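Local atomic coordinates of fructuronate-tagaturonate epimerase UxaE from Cohnella laeviribosi in complex with 1 glycerol (Cohnella laeviribosi, PDB entry 6IL9), a protein that probably interconverts D-tagaturonate and D-fructuronate as a zinc-containing TIM-barrel epimerase. Residues Asn371-Val376 with Ser427-Asn432; Arg377-Ala380 with Gly385-Arg388; His391-Glu396 with Ser454-Asp459. One frame throughout, in Å; residues are numbered along the deposited sequence.

Contact 1. Residues Asn371-Val376 with Ser427-Asn432; sequences NWLEAV and SYMNEN
The sulfur of Met429 touches two helix side chains, Leu373 and Val376. SD is 3.9 Å from Leu373 CD2 and equally 3.9 Å from Val376 CG1. Leu373 and Val376 are three residues apart, so they stand on the same side of their helix. The Met429 chain bends at chi2 and chi3 and meets each of the two at about a right angle. The sulfur, not the terminal methyl, does the touching, while the nearest CA atoms, those of Leu373 and Met429, stay 7.3 Å apart. The two branches of Val376 do different work. Its CG1, anti to the backbone N at a chi1 of 171°, meets the sulfur. Its CG2 lies 3.6 Å above the plane of the Trp372 ring, toward the rim. Helix 369-382 follows strand 363-367, the last strand of the TIM barrel, so the contact ties this helix to the loop before helix 432-440. All three touching residues are buried. The contact is looser past Met429. Asn430 and Asn432 are exposed and do not touch 371-376, and no hydrogen bond crosses between the segments. Asn430 OD1 bonds instead to Arg377, just beyond Val376 on the same helix. Glu431, at the N-cap position of helix 432-440, forms a salt bridge with Arg415, and Arg435 bonds to Met429 O.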
loop_
_atom_site.group_PDB
_atom_site.type_symbol
_atom_site.label_atom_id
_atom_site.label_comp_id
_atom_site.label_asym_id
_atom_site.label_seq_id
_atom_site.Cartn_x
_atom_site.Cartn_y
_atom_site.Cartn_z
ATOM N N ASN A 371 -4.951 -1.832 -8.171
ATOM C CA ASN A 371 -5.197 -3.267 -8.199
ATOM C C ASN A 371 -6.689 -3.573 -8.144
ATOM O O ASN A 371 -7.147 -4.567 -8.731
ATOM C CB ASN A 371 -4.420 -3.905 -7.045
ATOM C CG ASN A 371 -2.937 -3.585 -7.121
ATOM O OD1 ASN A 371 -2.293 -3.866 -8.132
ATOM N ND2 ASN A 371 -2.394 -2.973 -6.075
ATOM N N TRP A 372 -7.454 -2.709 -7.468
ATOM C CA TRP A 372 -8.909 -2.765 -7.525
ATOM C C TRP A 372 -9.411 -2.367 -8.912
ATOM O O TRP A 372 -10.336 -2.989 -9.447
ATOM C CB TRP A 372 -9.478 -1.861 -6.420
ATOM C CG TRP A 372 -10.726 -1.084 -6.725
ATOM C CD1 TRP A 372 -10.814 0.250 -7.045
ATOM C CD2 TRP A 372 -12.070 -1.572 -6.678
ATOM N NE1 TRP A 372 -12.128 0.610 -7.228
ATOM C CE2 TRP A 372 -12.921 -0.488 -6.995
ATOM C CE3 TRP A 372 -12.639 -2.817 -6.391
ATOM C CZ2 TRP A 372 -14.316 -0.620 -7.048
ATOM C CZ3 TRP A 372 -14.022 -2.944 -6.435
ATOM C CH2 TRP A 372 -14.842 -1.852 -6.772
ATOM N N LEU A 373 -8.796 -1.357 -9.533
ATOM C CA LEU A 373 -9.266 -0.973 -10.859
ATOM C C LEU A 373 -9.003 -2.066 -11.892
ATOM O O LEU A 373 -9.765 -2.196 -12.856
ATOM C CB LEU A 373 -8.620 0.345 -11.305
ATOM C CG LEU A 373 -9.092 1.616 -10.603
ATOM C CD1 LEU A 373 -8.397 2.843 -11.208
ATOM C CD2 LEU A 373 -10.617 1.793 -10.667
ATOM N N GLU A 374 -7.944 -2.866 -11.720
ATOM C CA GLU A 374 -7.758 -3.990 -12.636
ATOM C C GLU A 374 -8.841 -5.044 -12.458
ATOM O O GLU A 374 -9.220 -5.707 -13.429
ATOM C CB GLU A 374 -6.388 -4.627 -12.443
ATOM C CG GLU A 374 -5.245 -3.772 -12.971
ATOM C CD GLU A 374 -5.391 -3.399 -14.436
ATOM O OE1 GLU A 374 -5.839 -4.243 -15.254
ATOM O OE2 GLU A 374 -5.040 -2.243 -14.777
ATOM N N ALA A 375 -9.345 -5.212 -11.237
ATOM C CA ALA A 375 -10.474 -6.119 -11.032
ATOM C C ALA A 375 -11.733 -5.568 -11.691
ATOM O O ALA A 375 -12.491 -6.313 -12.334
ATOM C CB ALA A 375 -10.694 -6.349 -9.533
ATOM N N VAL A 376 -11.959 -4.259 -11.557
ATOM C CA VAL A 376 -13.086 -3.622 -12.236
ATOM C C VAL A 376 -12.968 -3.799 -13.744
ATOM O O VAL A 376 -13.962 -4.073 -14.432
ATOM C CB VAL A 376 -13.172 -2.133 -11.847
ATOM C CG1 VAL A 376 -14.217 -1.417 -12.725
ATOM C CG2 VAL A 376 -13.531 -1.979 -10.376
ATOM N N SER A 427 -12.936 0.315 -22.130
ATOM C CA SER A 427 -12.204 1.536 -22.456
ATOM C C SER A 427 -12.309 2.576 -21.346
ATOM O O SER A 427 -11.420 3.429 -21.217
ATOM C CB SER A 427 -12.700 2.109 -23.787
ATOM O OG SER A 427 -14.065 2.499 -23.729
ATOM N N TYR A 428 -13.374 2.530 -20.535
ATOM C CA TYR A 428 -13.465 3.446 -19.397
ATOM C C TYR A 428 -12.238 3.347 -18.497
ATOM O O TYR A 428 -11.782 4.356 -17.942
ATOM C CB TYR A 428 -14.702 3.140 -18.562
ATOM C CG TYR A 428 -16.018 3.637 -19.103
ATOM C CD1 TYR A 428 -16.227 4.989 -19.377
ATOM C CD2 TYR A 428 -17.076 2.753 -19.288
ATOM C CE1 TYR A 428 -17.462 5.439 -19.845
ATOM C CE2 TYR A 428 -18.307 3.193 -19.757
ATOM C CZ TYR A 428 -18.492 4.527 -20.028
ATOM O OH TYR A 428 -19.729 4.940 -20.479
ATOM N N MET A 429 -11.720 2.133 -18.295
ATOM C CA MET A 429 -10.614 1.953 -17.359
ATOM C C MET A 429 -9.278 2.384 -17.948
ATOM O O MET A 429 -8.236 2.214 -17.299
ATOM C CB MET A 429 -10.567 0.501 -16.867
ATOM C CG MET A 429 -11.701 0.162 -15.870
ATOM S SD MET A 429 -11.846 1.194 -14.369
ATOM C CE MET A 429 -13.013 2.450 -14.938
ATOM N N ASN A 430 -9.295 2.972 -19.142
ATOM C CA ASN A 430 -8.140 3.652 -19.707
ATOM C C ASN A 430 -8.252 5.168 -19.645
ATOM O O ASN A 430 -7.342 5.850 -20.110
ATOM C CB ASN A 430 -7.930 3.242 -21.169
ATOM C CG ASN A 430 -7.579 1.784 -21.316
ATOM O OD1 ASN A 430 -6.909 1.212 -20.454
ATOM N ND2 ASN A 430 -8.049 1.167 -22.392
ATOM N N GLU A 431 -9.329 5.713 -19.084
ATOM C CA GLU A 431 -9.577 7.151 -19.103
ATOM C C GLU A 431 -9.392 7.758 -17.723
ATOM O O GLU A 431 -9.769 7.154 -16.719
ATOM C CB GLU A 431 -10.995 7.445 -19.592
ATOM C CG GLU A 431 -11.260 6.901 -20.980
ATOM C CD GLU A 431 -12.736 6.849 -21.305
ATOM O OE1 GLU A 431 -13.561 7.158 -20.411
ATOM O OE2 GLU A 431 -13.069 6.506 -22.464
ATOM N N ASN A 432 -8.849 8.984 -17.681
ATOM C CA ASN A 432 -8.581 9.624 -16.395
ATOM C C ASN A 432 -9.827 9.683 -15.524
ATOM O O ASN A 432 -9.808 9.281 -14.351
ATOM C CB ASN A 432 -8.058 11.046 -16.598
ATOM C CG ASN A 432 -6.641 11.084 -17.097
ATOM O OD1 ASN A 432 -5.904 10.098 -17.011
ATOM N ND2 ASN A 432 -6.239 12.239 -17.615
#

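Contact 2. Residues Arg377-Ala380 with Gly385-Arg388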
loop_
_atom_site.group_PDB
_atom_site.type_symbol
_atom_site.label_atom_id
_atom_site.label_comp_id
_atom_site.label_asym_id
_atom_site.label_seq_id
_atom_site.Cartn_x
_atom_site.Cartn_y
_atom_site.Cartn_z
ATOM N N ARG A 377 -11.751 -3.659 -14.280
ATOM C CA ARG A 377 -11.545 -3.860 -15.711
ATOM C C ARG A 377 -11.942 -5.273 -16.136
ATOM O O ARG A 377 -12.542 -5.462 -17.199
ATOM C CB ARG A 377 -10.089 -3.578 -16.071
ATOM C CG ARG A 377 -9.848 -3.444 -17.555
ATOM C CD ARG A 377 -8.384 -3.694 -17.890
ATOM N NE ARG A 377 -7.440 -2.778 -17.243
ATOM C CZ ARG A 377 -7.167 -1.544 -17.670
ATOM N NH1 ARG A 377 -7.797 -1.044 -18.724
ATOM N NH2 ARG A 377 -6.273 -0.803 -17.031
ATOM N N ILE A 378 -11.629 -6.279 -15.315
ATOM C CA ILE A 378 -12.067 -7.638 -15.635
ATOM C C ILE A 378 -13.591 -7.710 -15.687
ATOM O O ILE A 378 -14.164 -8.392 -16.549
ATOM C CB ILE A 378 -11.497 -8.642 -14.617
ATOM C CG1 ILE A 378 -9.981 -8.756 -14.766
ATOM C CG2 ILE A 378 -12.188 -10.018 -14.775
ATOM C CD1 ILE A 378 -9.513 -9.235 -16.102
ATOM N N VAL A 379 -14.269 -7.035 -14.755
ATOM C CA VAL A 379 -15.732 -7.032 -14.758
ATOM C C VAL A 379 -16.255 -6.359 -16.023
ATOM O O VAL A 379 -17.184 -6.855 -16.677
ATOM C CB VAL A 379 -16.281 -6.356 -13.485
ATOM C CG1 VAL A 379 -17.805 -6.208 -13.564
ATOM C CG2 VAL A 379 -15.897 -7.153 -12.251
ATOM N N ALA A 380 -15.664 -5.221 -16.399
ATOM C CA ALA A 380 -16.083 -4.574 -17.641
ATOM C C ALA A 380 -15.933 -5.510 -18.839
ATOM O O ALA A 380 -16.774 -5.504 -19.748
ATOM C CB ALA A 380 -15.287 -3.290 -17.872
ATOM N N GLY A 385 -22.964 -6.401 -17.733
ATOM C CA GLY A 385 -24.152 -6.012 -16.993
ATOM C C GLY A 385 -23.837 -5.572 -15.578
ATOM O O GLY A 385 -24.430 -4.613 -15.067
ATOM N N LEU A 386 -22.903 -6.270 -14.922
ATOM C CA LEU A 386 -22.491 -5.870 -13.581
ATOM C C LEU A 386 -21.700 -4.570 -13.623
ATOM O O LEU A 386 -21.905 -3.690 -12.781
ATOM C CB LEU A 386 -21.661 -6.980 -12.921
ATOM C CG LEU A 386 -21.108 -6.667 -11.528
ATOM C CD1 LEU A 386 -22.231 -6.350 -10.545
ATOM C CD2 LEU A 386 -20.240 -7.821 -11.001
ATOM N N TYR A 387 -20.804 -4.430 -14.602
ATOM C CA TYR A 387 -20.042 -3.188 -14.711
ATOM C C TYR A 387 -20.977 -1.983 -14.835
ATOM O O TYR A 387 -20.795 -0.966 -14.148
ATOM C CB TYR A 387 -19.062 -3.224 -15.894
ATOM C CG TYR A 387 -18.349 -1.896 -15.939
ATOM C CD1 TYR A 387 -17.224 -1.671 -15.149
ATOM C CD2 TYR A 387 -18.860 -0.831 -16.682
ATOM C CE1 TYR A 387 -16.604 -0.435 -15.128
ATOM C CE2 TYR A 387 -18.252 0.415 -16.656
ATOM C CZ TYR A 387 -17.121 0.602 -15.878
ATOM O OH TYR A 387 -16.530 1.843 -15.860
ATOM N N ARG A 388 -21.972 -2.069 -15.721
ATOM C CA ARG A 388 -22.894 -0.945 -15.913
ATOM C C ARG A 388 -23.589 -0.569 -14.612
ATOM O O ARG A 388 -23.710 0.618 -14.280
ATOM C CB ARG A 388 -23.942 -1.277 -16.977
ATOM C CG ARG A 388 -23.397 -1.466 -18.366
ATOM C CD ARG A 388 -24.532 -1.696 -19.392
ATOM N NE ARG A 388 -23.964 -1.931 -20.713
ATOM C CZ ARG A 388 -23.662 -0.972 -21.584
ATOM N NH1 ARG A 388 -23.898 0.306 -21.297
ATOM N NH2 ARG A 388 -23.116 -1.296 -22.738
#
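Ala380 packs over one face of the Tyr387 ring, where two consecutive helices, 369-382 and 384-402, are joined by a short turn in the helical region after the last strand of the TIM barrel. The methyl group faces the ring in a CH-pi contact. Ala380 CB is 4.1 Å from the ring centroid and 28° off the normal. It leans toward one side of the ring, where CD1 of Tyr387 is 3.7 Å from CB of Ala380. With chi1 at 179°, the ring swings away from the Tyr387 backbone N and out over Ala380. The two backbones are close here, with CA atoms of Ala380 and Tyr387 5.1 Å apart. Beyond the ring, the hydroxyl is hydrogen-bonded to His391 ND1, one turn further along the same helix. Replacing Tyr387 by a serine would probably open a gap over Ala380 and leave His391 ND1 without its hydroxyl partner. Val379, one residue before Ala380, meets Leu386. The two side chains cross at a slant, and CG1 of Val379 is 3.9 Å from CD2 of Leu386. Phe461, Thr464 and Leu465 of helix 458-467 also touch Val379. The same CG1 of Val379 also packs against the backbone, 3.6 Å from Tyr387 N.

Contact 3. Residues His391-Glu396 with Ser454-Asp459; sequences HQYALE and SSLFRD
Tyr393 and Phe457 carry the closest approach of the two backbones, yet their CA atoms are 9.9 Å apart. Residues 391-396 are regular helix, with backbone bonds such as Leu395 N to His391 O. Ser454 and Ser455 are extended, and the chain bends at Leu456 and Phe457, the N-cap residue, before the helix begins at Arg458. Side chains alone bridge the distance. The two rings form an edge-to-face, or T-shaped, pair. Their centroids are 5.1 Å apart and their planes meet at 78°. Tyr393 holds CG anti to the backbone N (chi1 -167°), which turns its ring toward Phe457. Phe457 supplies the edge: its CE2 stands over one face of Tyr393, 3.5 Å from CG, and CZ of Phe457 also reaches CB of Tyr393 at 3.6 Å. The contact joins helix 384-402 to the start of helix 458-467, in the helical region that follows the last strand of the TIM barrel. Leu456 is the second partner. Its CD2 meets Tyr393 CE2 at 3.5 Å, obliquely to the ring. Its CG lies 3.7 Å above one face of the Phe457 ring, so Leu456 packs on both aromatic residues. Leu445 of helix 442-446 touches both side chains too. Tyr393 is partly exposed, whereas Phe457 is buried. Within the second segment, Ser455 OG accepts a bond from Asp459 N at 3.1 Å, which ties the loop to the first turn of the helix.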
loop_
_atom_site.group_PDB
_atom_site.type_symbol
_atom_site.label_atom_id
_atom_site.label_comp_id
_atom_site.label_asym_id
_atom_site.label_seq_id
_atom_site.Cartn_x
_atom_site.Cartn_y
_atom_site.Cartn_z
ATOM N N HIS A 391 -20.932 1.112 -12.349
ATOM C CA HIS A 391 -20.537 2.426 -12.852
ATOM C C HIS A 391 -21.634 3.451 -12.585
ATOM O O HIS A 391 -21.367 4.556 -12.094
ATOM C CB HIS A 391 -20.213 2.291 -14.347
ATOM C CG HIS A 391 -19.857 3.569 -15.054
ATOM N ND1 HIS A 391 -18.668 3.724 -15.741
ATOM C CD2 HIS A 391 -20.555 4.716 -15.251
ATOM C CE1 HIS A 391 -18.639 4.916 -16.309
ATOM N NE2 HIS A 391 -19.769 5.542 -16.023
ATOM N N GLN A 392 -22.889 3.076 -12.847
ATOM C CA GLN A 392 -23.999 3.999 -12.617
ATOM C C GLN A 392 -24.145 4.333 -11.136
ATOM O O GLN A 392 -24.402 5.489 -10.774
ATOM C CB GLN A 392 -25.296 3.401 -13.170
ATOM C CG GLN A 392 -26.436 4.409 -13.276
ATOM C CD GLN A 392 -26.079 5.624 -14.120
ATOM O OE1 GLN A 392 -25.624 5.499 -15.263
ATOM N NE2 GLN A 392 -26.292 6.815 -13.560
ATOM N N TYR A 393 -23.968 3.334 -10.265
ATOM C CA TYR A 393 -24.026 3.569 -8.828
ATOM C C TYR A 393 -22.917 4.510 -8.385
ATOM O O TYR A 393 -23.149 5.424 -7.583
ATOM C CB TYR A 393 -23.928 2.233 -8.089
ATOM C CG TYR A 393 -24.273 2.255 -6.615
ATOM C CD1 TYR A 393 -23.295 2.477 -5.654
ATOM C CD2 TYR A 393 -25.565 1.986 -6.182
ATOM C CE1 TYR A 393 -23.594 2.478 -4.310
ATOM C CE2 TYR A 393 -25.872 1.978 -4.837
ATOM C CZ TYR A 393 -24.894 2.223 -3.907
ATOM O OH TYR A 393 -25.202 2.210 -2.565
ATOM N N ALA A 394 -21.705 4.302 -8.906
ATOM C CA ALA A 394 -20.601 5.205 -8.601
ATOM C C ALA A 394 -20.935 6.638 -8.998
ATOM O O ALA A 394 -20.656 7.574 -8.245
ATOM C CB ALA A 394 -19.338 4.724 -9.313
ATOM N N LEU A 395 -21.520 6.828 -10.187
ATOM C CA LEU A 395 -21.943 8.163 -10.606
ATOM C C LEU A 395 -22.924 8.755 -9.614
ATOM O O LEU A 395 -22.827 9.933 -9.257
ATOM C CB LEU A 395 -22.589 8.103 -11.986
ATOM C CG LEU A 395 -21.695 8.017 -13.218
ATOM C CD1 LEU A 395 -22.541 7.711 -14.456
ATOM C CD2 LEU A 395 -20.913 9.309 -13.404
ATOM N N GLU A 396 -23.873 7.944 -9.150
ATOM C CA GLU A 396 -24.922 8.448 -8.279
ATOM C C GLU A 396 -24.411 8.817 -6.894
ATOM O O GLU A 396 -25.037 9.642 -6.218
ATOM C CB GLU A 396 -26.037 7.407 -8.172
ATOM C CG GLU A 396 -26.873 7.308 -9.434
ATOM C CD GLU A 396 -27.791 6.095 -9.444
ATOM O OE1 GLU A 396 -27.829 5.353 -8.433
ATOM O OE2 GLU A 396 -28.464 5.885 -10.475
ATOM N N SER A 454 -29.008 -7.927 1.619
ATOM C CA SER A 454 -28.034 -8.653 0.817
ATOM C C SER A 454 -27.169 -7.673 0.030
ATOM O O SER A 454 -27.507 -6.498 -0.124
ATOM C CB SER A 454 -28.726 -9.622 -0.143
ATOM O OG SER A 454 -29.601 -8.951 -1.027
ATOM N N SER A 455 -26.036 -8.163 -0.470
ATOM C CA SER A 455 -25.117 -7.272 -1.168
ATOM C C SER A 455 -25.683 -6.890 -2.528
ATOM O O SER A 455 -26.315 -7.700 -3.214
ATOM C CB SER A 455 -23.733 -7.915 -1.316
ATOM O OG SER A 455 -23.707 -8.833 -2.388
ATOM N N LEU A 456 -25.474 -5.625 -2.904
ATOM C CA LEU A 456 -25.954 -5.139 -4.187
ATOM C C LEU A 456 -25.006 -5.532 -5.315
ATOM O O LEU A 456 -25.456 -5.925 -6.395
ATOM C CB LEU A 456 -26.141 -3.622 -4.122
ATOM C CG LEU A 456 -26.829 -2.907 -5.286
ATOM C CD1 LEU A 456 -28.241 -3.443 -5.568
ATOM C CD2 LEU A 456 -26.880 -1.401 -5.022
ATOM N N PHE A 457 -23.695 -5.453 -5.078
ATOM C CA PHE A 457 -22.706 -5.847 -6.078
ATOM C C PHE A 457 -21.662 -6.828 -5.581
ATOM O O PHE A 457 -21.097 -7.554 -6.407
ATOM C CB PHE A 457 -21.949 -4.624 -6.624
ATOM C CG PHE A 457 -22.829 -3.464 -6.970
ATOM C CD1 PHE A 457 -23.726 -3.551 -8.018
ATOM C CD2 PHE A 457 -22.739 -2.286 -6.254
ATOM C CE1 PHE A 457 -24.535 -2.482 -8.343
ATOM C CE2 PHE A 457 -23.544 -1.213 -6.566
ATOM C CZ PHE A 457 -24.444 -1.307 -7.615
ATOM N N ARG A 458 -21.378 -6.871 -4.279
ATOM C CA ARG A 458 -20.128 -7.464 -3.811
ATOM C C ARG A 458 -20.062 -8.962 -4.087
ATOM O O ARG A 458 -19.023 -9.471 -4.523
ATOM C CB ARG A 458 -19.952 -7.178 -2.324
ATOM C CG ARG A 458 -18.642 -7.694 -1.770
ATOM C CD ARG A 458 -18.554 -7.414 -0.286
ATOM N NE ARG A 458 -17.261 -7.788 0.264
ATOM C CZ ARG A 458 -16.914 -9.033 0.576
ATOM N NH1 ARG A 458 -17.772 -10.032 0.394
ATOM N NH2 ARG A 458 -15.712 -9.280 1.078
ATOM N N ASP A 459 -21.149 -9.693 -3.837
ATOM C CA ASP A 459 -21.114 -11.139 -4.042
ATOM C C ASP A 459 -20.894 -11.487 -5.507
ATOM O O ASP A 459 -20.063 -12.343 -5.835
ATOM C CB ASP A 459 -22.405 -11.780 -3.530
ATOM C CG ASP A 459 -22.537 -11.691 -2.029
ATOM O OD1 ASP A 459 -21.493 -11.694 -1.342
ATOM O OD2 ASP A 459 -23.686 -11.608 -1.537
#

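How the contacts relate
The chain leaves the barrel at strand 363-367 and enters helix 369-382, where contacts 1 and 2 begin. Contact 2 closes first, over the short turn into helix 384-402. That same helix then opens contact 3 at 391-396. The chain returns at 427-432 to close contact 1, which therefore encloses contact 2. Contact 3 closes last, at 454-459, so it crosses contact 1 and follows contact 2 in series. Direct touches link the three. Asn430 OD1 probably bonds to Arg377 NH1, Tyr428 packs on His391, and Leu386 on Phe457. Together they join helices 369-382, 384-402 and 458-467 and the loop before helix 432-440.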